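Polyhedrin (Simulium ubiquitum cypovirus, PDB 5A9A) probably packs into the intracellular microcrystals, or polyhedra, that occlude cypovirus particles and protect them outside the insect host. Local coordinates at residues 113-124 and 168-178. Sequence-based numbering, arbitrary orientation.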
ATOM      1  N   ASN A 113     -14.637 -12.419  12.277  1.00 15.63           N
ATOM      2  CA  ASN A 113     -15.988 -12.261  11.765  1.00 17.64           C
ATOM      3  C   ASN A 113     -15.955 -11.975  10.267  1.00 19.75           C
ATOM      4  O   ASN A 113     -16.148 -10.837   9.836  1.00 15.79           O
ATOM      5  CB  ASN A 113     -16.669 -11.115  12.513  1.00 16.89           C
ATOM      6  CG  ASN A 113     -18.116 -10.946  12.134  1.00 18.44           C
ATOM      7  OD1 ASN A 113     -18.787 -11.902  11.741  1.00 17.59           O
ATOM      8  ND2 ASN A 113     -18.617  -9.721  12.260  1.00 18.06           N
ATOM      9  N   ILE A 114     -15.708 -13.022   9.482  1.00 17.98           N
ATOM     10  CA  ILE A 114     -15.467 -12.884   8.051  1.00 18.16           C
ATOM     11  C   ILE A 114     -16.656 -13.362   7.217  1.00 18.78           C
ATOM     12  O   ILE A 114     -17.249 -14.406   7.497  1.00 16.87           O
ATOM     13  CB  ILE A 114     -14.208 -13.682   7.646  1.00 19.95           C
ATOM     14  CG1 ILE A 114     -12.970 -13.051   8.289  1.00 15.62           C
ATOM     15  CG2 ILE A 114     -14.061 -13.734   6.130  1.00 18.36           C
ATOM     16  CD1 ILE A 114     -11.731 -13.919   8.237  1.00 16.26           C
ATOM     17  N   CYS A 115     -17.002 -12.585   6.193  1.00 18.45           N
ATOM     18  CA  CYS A 115     -18.060 -12.968   5.265  1.00 19.99           C
ATOM     19  C   CYS A 115     -17.516 -14.013   4.300  1.00 20.29           C
ATOM     20  O   CYS A 115     -17.011 -13.682   3.226  1.00 17.61           O
ATOM     21  CB  CYS A 115     -18.564 -11.752   4.487  1.00 22.04           C
ATOM     22  SG  CYS A 115     -19.960 -12.107   3.390  1.00 21.24           S
ATOM     23  N   TRP A 116     -17.627 -15.278   4.692  1.00 19.69           N
ATOM     24  CA  TRP A 116     -16.998 -16.366   3.959  1.00 20.70           C
ATOM     25  C   TRP A 116     -17.504 -16.453   2.526  1.00 19.41           C
ATOM     26  O   TRP A 116     -16.767 -16.848   1.624  1.00 18.15           O
ATOM     27  CB  TRP A 116     -17.224 -17.682   4.705  1.00 20.81           C
ATOM     28  CG  TRP A 116     -16.612 -17.655   6.065  1.00 20.17           C
ATOM     29  CD1 TRP A 116     -17.264 -17.618   7.263  1.00 21.41           C
ATOM     30  CD2 TRP A 116     -15.213 -17.630   6.365  1.00 18.82           C
ATOM     31  NE1 TRP A 116     -16.353 -17.580   8.293  1.00 19.82           N
ATOM     32  CE2 TRP A 116     -15.087 -17.585   7.767  1.00 18.87           C
ATOM     33  CE3 TRP A 116     -14.053 -17.644   5.581  1.00 18.79           C
ATOM     34  CZ2 TRP A 116     -13.845 -17.564   8.406  1.00 18.85           C
ATOM     35  CZ3 TRP A 116     -12.822 -17.612   6.215  1.00 18.93           C
ATOM     36  CH2 TRP A 116     -12.727 -17.577   7.615  1.00 19.99           C
ATOM     37  N   GLU A 117     -18.759 -16.071   2.323  1.00 19.68           N
ATOM     38  CA  GLU A 117     -19.347 -16.027   0.990  1.00 21.43           C
ATOM     39  C   GLU A 117     -18.567 -15.106   0.048  1.00 20.46           C
ATOM     40  O   GLU A 117     -18.493 -15.355  -1.156  1.00 19.77           O
ATOM     41  CB  GLU A 117     -20.802 -15.563   1.089  1.00 27.72           C
ATOM     42  CG  GLU A 117     -21.336 -14.871  -0.151  1.00 25.86           C
ATOM     43  CD  GLU A 117     -22.760 -14.378   0.034  1.00 26.03           C
ATOM     44  OE1 GLU A 117     -23.252 -14.391   1.183  1.00 25.72           O
ATOM     45  OE2 GLU A 117     -23.383 -13.970  -0.968  1.00 23.60           O
ATOM     46  N   ASN A 118     -17.985 -14.044   0.597  1.00 19.80           N
ATOM     47  CA  ASN A 118     -17.306 -13.039  -0.217  1.00 21.88           C
ATOM     48  C   ASN A 118     -15.786 -13.165  -0.207  1.00 20.74           C
ATOM     49  O   ASN A 118     -15.084 -12.347  -0.804  1.00 19.34           O
ATOM     50  CB  ASN A 118     -17.713 -11.635   0.235  1.00 22.79           C
ATOM     51  CG  ASN A 118     -19.071 -11.224  -0.302  1.00 22.71           C
ATOM     52  OD1 ASN A 118     -19.788 -12.033  -0.888  1.00 20.63           O
ATOM     53  ND2 ASN A 118     -19.429  -9.962  -0.105  1.00 21.88           N
ATOM     54  N   VAL A 119     -15.281 -14.187   0.474  1.00 18.04           N
ATOM     55  CA  VAL A 119     -13.850 -14.457   0.485  1.00 17.65           C
ATOM     56  C   VAL A 119     -13.371 -14.886  -0.901  1.00 18.86           C
ATOM     57  O   VAL A 119     -14.032 -15.669  -1.589  1.00 16.35           O
ATOM     58  CB  VAL A 119     -13.496 -15.556   1.513  1.00 17.16           C
ATOM     59  CG1 VAL A 119     -12.095 -16.104   1.264  1.00 19.59           C
ATOM     60  CG2 VAL A 119     -13.621 -15.016   2.928  1.00 16.38           C
ATOM     61  N   ARG A 120     -12.223 -14.355  -1.308  1.00 15.89           N
ATOM     62  CA  ARG A 120     -11.584 -14.761  -2.552  1.00 16.22           C
ATOM     63  C   ARG A 120     -10.104 -15.003  -2.298  1.00 15.63           C
ATOM     64  O   ARG A 120      -9.413 -14.139  -1.762  1.00 15.52           O
ATOM     65  CB  ARG A 120     -11.731 -13.680  -3.625  1.00 17.07           C
ATOM     66  CG  ARG A 120     -13.164 -13.280  -3.957  1.00 17.95           C
ATOM     67  CD  ARG A 120     -13.927 -14.386  -4.668  1.00 17.61           C
ATOM     68  NE  ARG A 120     -15.238 -13.924  -5.121  1.00 19.65           N
ATOM     69  CZ  ARG A 120     -16.365 -14.047  -4.423  1.00 19.92           C
ATOM     70  NH1 ARG A 120     -16.359 -14.633  -3.231  1.00 18.85           N
ATOM     71  NH2 ARG A 120     -17.505 -13.588  -4.921  1.00 16.81           N
ATOM     72  N   VAL A 121      -9.627 -16.186  -2.670  1.00 15.52           N
ATOM     73  CA  VAL A 121      -8.202 -16.487  -2.654  1.00 16.42           C
ATOM     74  C   VAL A 121      -7.841 -17.076  -4.006  1.00 16.86           C
ATOM     75  O   VAL A 121      -8.352 -18.127  -4.392  1.00 14.86           O
ATOM     76  CB  VAL A 121      -7.826 -17.482  -1.545  1.00 18.18           C
ATOM     77  CG1 VAL A 121      -6.346 -17.838  -1.633  1.00 16.14           C
ATOM     78  CG2 VAL A 121      -8.158 -16.910  -0.173  1.00 17.13           C
ATOM     79  N   GLU A 122      -6.962 -16.397  -4.731  1.00 15.24           N
ATOM     80  CA  GLU A 122      -6.679 -16.789  -6.102  1.00 17.59           C
ATOM     81  C   GLU A 122      -5.189 -16.962  -6.355  1.00 18.27           C
ATOM     82  O   GLU A 122      -4.385 -16.078  -6.058  1.00 15.37           O
ATOM     83  CB  GLU A 122      -7.262 -15.757  -7.069  1.00 18.08           C
ATOM     84  CG  GLU A 122      -7.287 -16.216  -8.518  1.00 18.86           C
ATOM     85  CD  GLU A 122      -8.264 -15.418  -9.365  1.00 21.71           C
ATOM     86  OE1 GLU A 122      -8.007 -14.218  -9.600  1.00 18.55           O
ATOM     87  OE2 GLU A 122      -9.290 -15.992  -9.792  1.00 19.85           O
ATOM     88  N   VAL A 123      -4.830 -18.120  -6.894  1.00 17.45           N
ATOM     89  CA  VAL A 123      -3.464 -18.370  -7.325  1.00 19.67           C
ATOM     90  C   VAL A 123      -3.323 -17.839  -8.743  1.00 20.44           C
ATOM     91  O   VAL A 123      -3.875 -18.402  -9.688  1.00 19.37           O
ATOM     92  CB  VAL A 123      -3.128 -19.869  -7.285  1.00 22.21           C
ATOM     93  CG1 VAL A 123      -1.678 -20.099  -7.679  1.00 21.93           C
ATOM     94  CG2 VAL A 123      -3.401 -20.430  -5.898  1.00 19.97           C
ATOM     95  N   GLU A 124      -2.586 -16.743  -8.879  1.00 17.45           N
ATOM     96  CA  GLU A 124      -2.471 -16.046 -10.153  1.00 18.83           C
ATOM     97  C   GLU A 124      -1.234 -16.523 -10.892  1.00 19.57           C
ATOM     98  O   GLU A 124      -0.421 -17.257 -10.331  1.00 18.57           O
ATOM     99  CB  GLU A 124      -2.383 -14.539  -9.910  1.00 17.25           C
ATOM    100  CG  GLU A 124      -3.416 -14.010  -8.920  1.00 17.65           C
ATOM    101  CD  GLU A 124      -4.831 -14.045  -9.472  1.00 21.89           C
ATOM    102  OE1 GLU A 124      -5.028 -14.565 -10.591  1.00 17.21           O
ATOM    103  OE2 GLU A 124      -5.747 -13.552  -8.781  1.00 20.52           O
ATOM    104  N   ASN A 168       5.695 -20.443 -11.271  1.00 20.94           N
ATOM    105  CA  ASN A 168       5.328 -19.240 -12.013  1.00 22.53           C
ATOM    106  C   ASN A 168       4.156 -18.502 -11.375  1.00 20.81           C
ATOM    107  O   ASN A 168       3.706 -17.479 -11.888  1.00 24.15           O
ATOM    108  CB  ASN A 168       4.949 -19.596 -13.450  1.00 22.07           C
ATOM    109  CG  ASN A 168       3.614 -20.315 -13.536  1.00 27.80           C
ATOM    110  OD1 ASN A 168       3.362 -21.274 -12.804  1.00 26.48           O
ATOM    111  ND2 ASN A 168       2.744 -19.842 -14.422  1.00 32.66           N
ATOM    112  N   GLU A 169       3.661 -19.020 -10.259  1.00 18.97           N
ATOM    113  CA  GLU A 169       2.426 -18.508  -9.677  1.00 19.55           C
ATOM    114  C   GLU A 169       2.635 -17.481  -8.570  1.00 17.75           C
ATOM    115  O   GLU A 169       3.673 -17.449  -7.910  1.00 16.11           O
ATOM    116  CB  GLU A 169       1.576 -19.670  -9.161  1.00 22.14           C
ATOM    117  CG  GLU A 169       1.115 -20.596 -10.270  1.00 26.08           C
ATOM    118  CD  GLU A 169       0.395 -21.824  -9.754  1.00 30.55           C
ATOM    119  OE1 GLU A 169       0.957 -22.524  -8.884  1.00 30.72           O
ATOM    120  OE2 GLU A 169      -0.734 -22.088 -10.219  1.00 33.39           O
ATOM    121  N   SER A 170       1.621 -16.642  -8.390  1.00 16.76           N
ATOM    122  CA  SER A 170       1.610 -15.625  -7.350  1.00 17.22           C
ATOM    123  C   SER A 170       0.263 -15.698  -6.634  1.00 16.73           C
ATOM    124  O   SER A 170      -0.457 -16.685  -6.778  1.00 17.13           O
ATOM    125  CB  SER A 170       1.854 -14.241  -7.958  1.00 16.61           C
ATOM    126  OG  SER A 170       0.891 -13.936  -8.950  1.00 17.06           O
ATOM    127  N   LEU A 171      -0.087 -14.667  -5.871  1.00 16.15           N
ATOM    128  CA  LEU A 171      -1.254 -14.757  -4.996  1.00 16.20           C
ATOM    129  C   LEU A 171      -1.993 -13.432  -4.835  1.00 15.57           C
ATOM    130  O   LEU A 171      -1.378 -12.378  -4.681  1.00 14.60           O
ATOM    131  CB  LEU A 171      -0.818 -15.274  -3.621  1.00 15.16           C
ATOM    132  CG  LEU A 171      -1.925 -15.645  -2.632  1.00 19.76           C
ATOM    133  CD1 LEU A 171      -2.602 -16.941  -3.051  1.00 18.17           C
ATOM    134  CD2 LEU A 171      -1.361 -15.769  -1.226  1.00 16.62           C
ATOM    135  N   LYS A 172      -3.321 -13.503  -4.870  1.00 14.69           N
ATOM    136  CA  LYS A 172      -4.178 -12.352  -4.594  1.00 16.70           C
ATOM    137  C   LYS A 172      -5.326 -12.822  -3.707  1.00 15.81           C
ATOM    138  O   LYS A 172      -5.869 -13.905  -3.921  1.00 17.26           O
ATOM    139  CB  LYS A 172      -4.717 -11.749  -5.898  1.00 16.31           C
ATOM    140  CG  LYS A 172      -5.303 -10.347  -5.743  1.00 17.39           C
ATOM    141  CD  LYS A 172      -5.625  -9.704  -7.095  1.00 17.25           C
ATOM    142  CE  LYS A 172      -6.879 -10.299  -7.721  1.00 17.86           C
ATOM    143  NZ  LYS A 172      -7.252  -9.621  -9.001  1.00 14.30           N
ATOM    144  N   PHE A 173      -5.694 -12.024  -2.708  1.00 15.08           N
ATOM    145  CA  PHE A 173      -6.703 -12.462  -1.741  1.00 17.12           C
ATOM    146  C   PHE A 173      -7.566 -11.338  -1.181  1.00 17.74           C
ATOM    147  O   PHE A 173      -7.180 -10.168  -1.194  1.00 17.29           O
ATOM    148  CB  PHE A 173      -6.033 -13.201  -0.580  1.00 17.33           C
ATOM    149  CG  PHE A 173      -4.896 -12.445   0.043  1.00 19.17           C
ATOM    150  CD1 PHE A 173      -5.124 -11.553   1.077  1.00 18.07           C
ATOM    151  CD2 PHE A 173      -3.599 -12.630  -0.404  1.00 18.85           C
ATOM    152  CE1 PHE A 173      -4.078 -10.853   1.652  1.00 19.50           C
ATOM    153  CE2 PHE A 173      -2.547 -11.937   0.165  1.00 18.97           C
ATOM    154  CZ  PHE A 173      -2.788 -11.046   1.198  1.00 18.72           C
ATOM    155  N   LYS A 174      -8.736 -11.720  -0.675  1.00 15.95           N
ATOM    156  CA  LYS A 174      -9.678 -10.787  -0.069  1.00 17.95           C
ATOM    157  C   LYS A 174     -10.449 -11.483   1.049  1.00 17.45           C
ATOM    158  O   LYS A 174     -11.113 -12.489   0.813  1.00 15.62           O
ATOM    159  CB  LYS A 174     -10.664 -10.264  -1.118  1.00 18.34           C
ATOM    160  CG  LYS A 174     -11.580  -9.164  -0.604  1.00 24.12           C
ATOM    161  CD  LYS A 174     -13.037  -9.419  -0.965  1.00 26.66           C
ATOM    162  CE  LYS A 174     -13.280  -9.339  -2.464  1.00 24.48           C
ATOM    163  NZ  LYS A 174     -14.725  -9.121  -2.762  1.00 24.50           N
ATOM    164  N   PHE A 175     -10.352 -10.947   2.262  1.00 17.29           N
ATOM    165  CA  PHE A 175     -11.102 -11.471   3.400  1.00 18.24           C
ATOM    166  C   PHE A 175     -11.885 -10.343   4.063  1.00 17.33           C
ATOM    167  O   PHE A 175     -11.351  -9.640   4.915  1.00 17.61           O
ATOM    168  CB  PHE A 175     -10.156 -12.114   4.420  1.00 19.13           C
ATOM    169  CG  PHE A 175      -9.317 -13.224   3.853  1.00 18.77           C
ATOM    170  CD1 PHE A 175      -9.798 -14.522   3.805  1.00 18.95           C
ATOM    171  CD2 PHE A 175      -8.044 -12.969   3.372  1.00 18.92           C
ATOM    172  CE1 PHE A 175      -9.025 -15.544   3.278  1.00 19.95           C
ATOM    173  CE2 PHE A 175      -7.267 -13.987   2.850  1.00 19.20           C
ATOM    174  CZ  PHE A 175      -7.759 -15.275   2.804  1.00 18.65           C
ATOM    175  N   PRO A 176     -13.156 -10.167   3.672  1.00 18.18           N
ATOM    176  CA  PRO A 176     -13.964  -9.037   4.141  1.00 18.81           C
ATOM    177  C   PRO A 176     -14.802  -9.353   5.378  1.00 17.91           C
ATOM    178  O   PRO A 176     -15.226 -10.492   5.570  1.00 17.61           O
ATOM    179  CB  PRO A 176     -14.868  -8.757   2.941  1.00 20.47           C
ATOM    180  CG  PRO A 176     -15.098 -10.116   2.344  1.00 22.83           C
ATOM    181  CD  PRO A 176     -13.864 -10.950   2.645  1.00 18.55           C
ATOM    182  N   SER A 177     -15.039  -8.336   6.204  1.00 17.76           N
ATOM    183  CA  SER A 177     -15.835  -8.494   7.418  1.00 19.63           C
ATOM    184  C   SER A 177     -17.300  -8.757   7.093  1.00 18.39           C
ATOM    185  O   SER A 177     -17.798  -8.339   6.045  1.00 17.17           O
ATOM    186  CB  SER A 177     -15.757  -7.229   8.280  1.00 19.07           C
ATOM    187  OG  SER A 177     -14.429  -6.754   8.411  1.00 26.40           O
ATOM    188  N   ARG A 178     -17.986  -9.454   7.994  1.00 17.90           N
ATOM    189  CA  ARG A 178     -19.441  -9.493   7.977  1.00 18.51           C
ATOM    190  C   ARG A 178     -19.954  -8.158   8.490  1.00 21.17           C
ATOM    191  O   ARG A 178     -19.297  -7.508   9.307  1.00 19.12           O
ATOM    192  CB  ARG A 178     -19.980 -10.589   8.897  1.00 22.56           C
ATOM    193  CG  ARG A 178     -19.866 -12.010   8.386  1.00 21.41           C
ATOM    194  CD  ARG A 178     -20.729 -12.916   9.254  1.00 26.05           C
ATOM    195  NE  ARG A 178     -20.500 -14.339   9.025  1.00 26.19           N
ATOM    196  CZ  ARG A 178     -19.612 -15.075   9.689  1.00 25.92           C
ATOM    197  NH1 ARG A 178     -18.845 -14.524  10.620  1.00 20.64           N
ATOM    198  NH2 ARG A 178     -19.489 -16.368   9.417  1.00 21.41           N
TER
HETATM  199  O   HOH W   1     -16.414 -16.443  11.084  1.00 19.99           O
HETATM  200  O   HOH W   2     -15.967 -11.364  -3.133  1.00 31.52           O
HETATM  201  O   HOH W   3      -2.673 -20.438 -11.227  1.00 32.03           O
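With CG beside its own backbone N (chi1 -76°) and the chain extended from CG to NE, Arg-178 reaches back over 113-116, while Asn-113 turns its amide to meet it, CG anti to N (chi1 -175°). Their segments are neighbours in a four-stranded antiparallel sheet, where 120-124 pairs with 170-176 between the edge strands 57-62 and 145-146. NH1 of Arg-178 donates to OD1 of Asn-113 at 2.9 Å, within both the guanidinium and the carbonyl plane, and also to a water that accepts from Trp-116 NE1. A flat, multiply donating group suits this place: Ile-114 O sits over the centre of one guanidinium face, 3.3 Å above the plane, and NH2 comes to the Trp-116 ring edge, 3.3 Å from CD1.

Along the strands, Arg-120, Glu-122 and Glu-124 form hydrogen-bonded pairs with Lys-174, Lys-172 and Ser-170. Val-121, Val-123, Leu-171 and Phe-173 point to the other face, where Val-121 and Phe-173 meet the six-stranded sheet. There the Phe-175 ring spans two beta-branched neighbours: Val-121 CG2 sits 3.4 Å from CZ and Val-119 CG1 3.7 Å from CE1, and Ile-108 of strand 105-111 packs against the ring and Val-121.

On the polar face, the long Lys-172 chain passes Glu-124 and ends on Ala-139 O, with Trp-140 as cation-pi partner. Lys-174 NZ donates a hydrogen bond to a water 2.6 Å away, which in turn donates one to Asn-118 O.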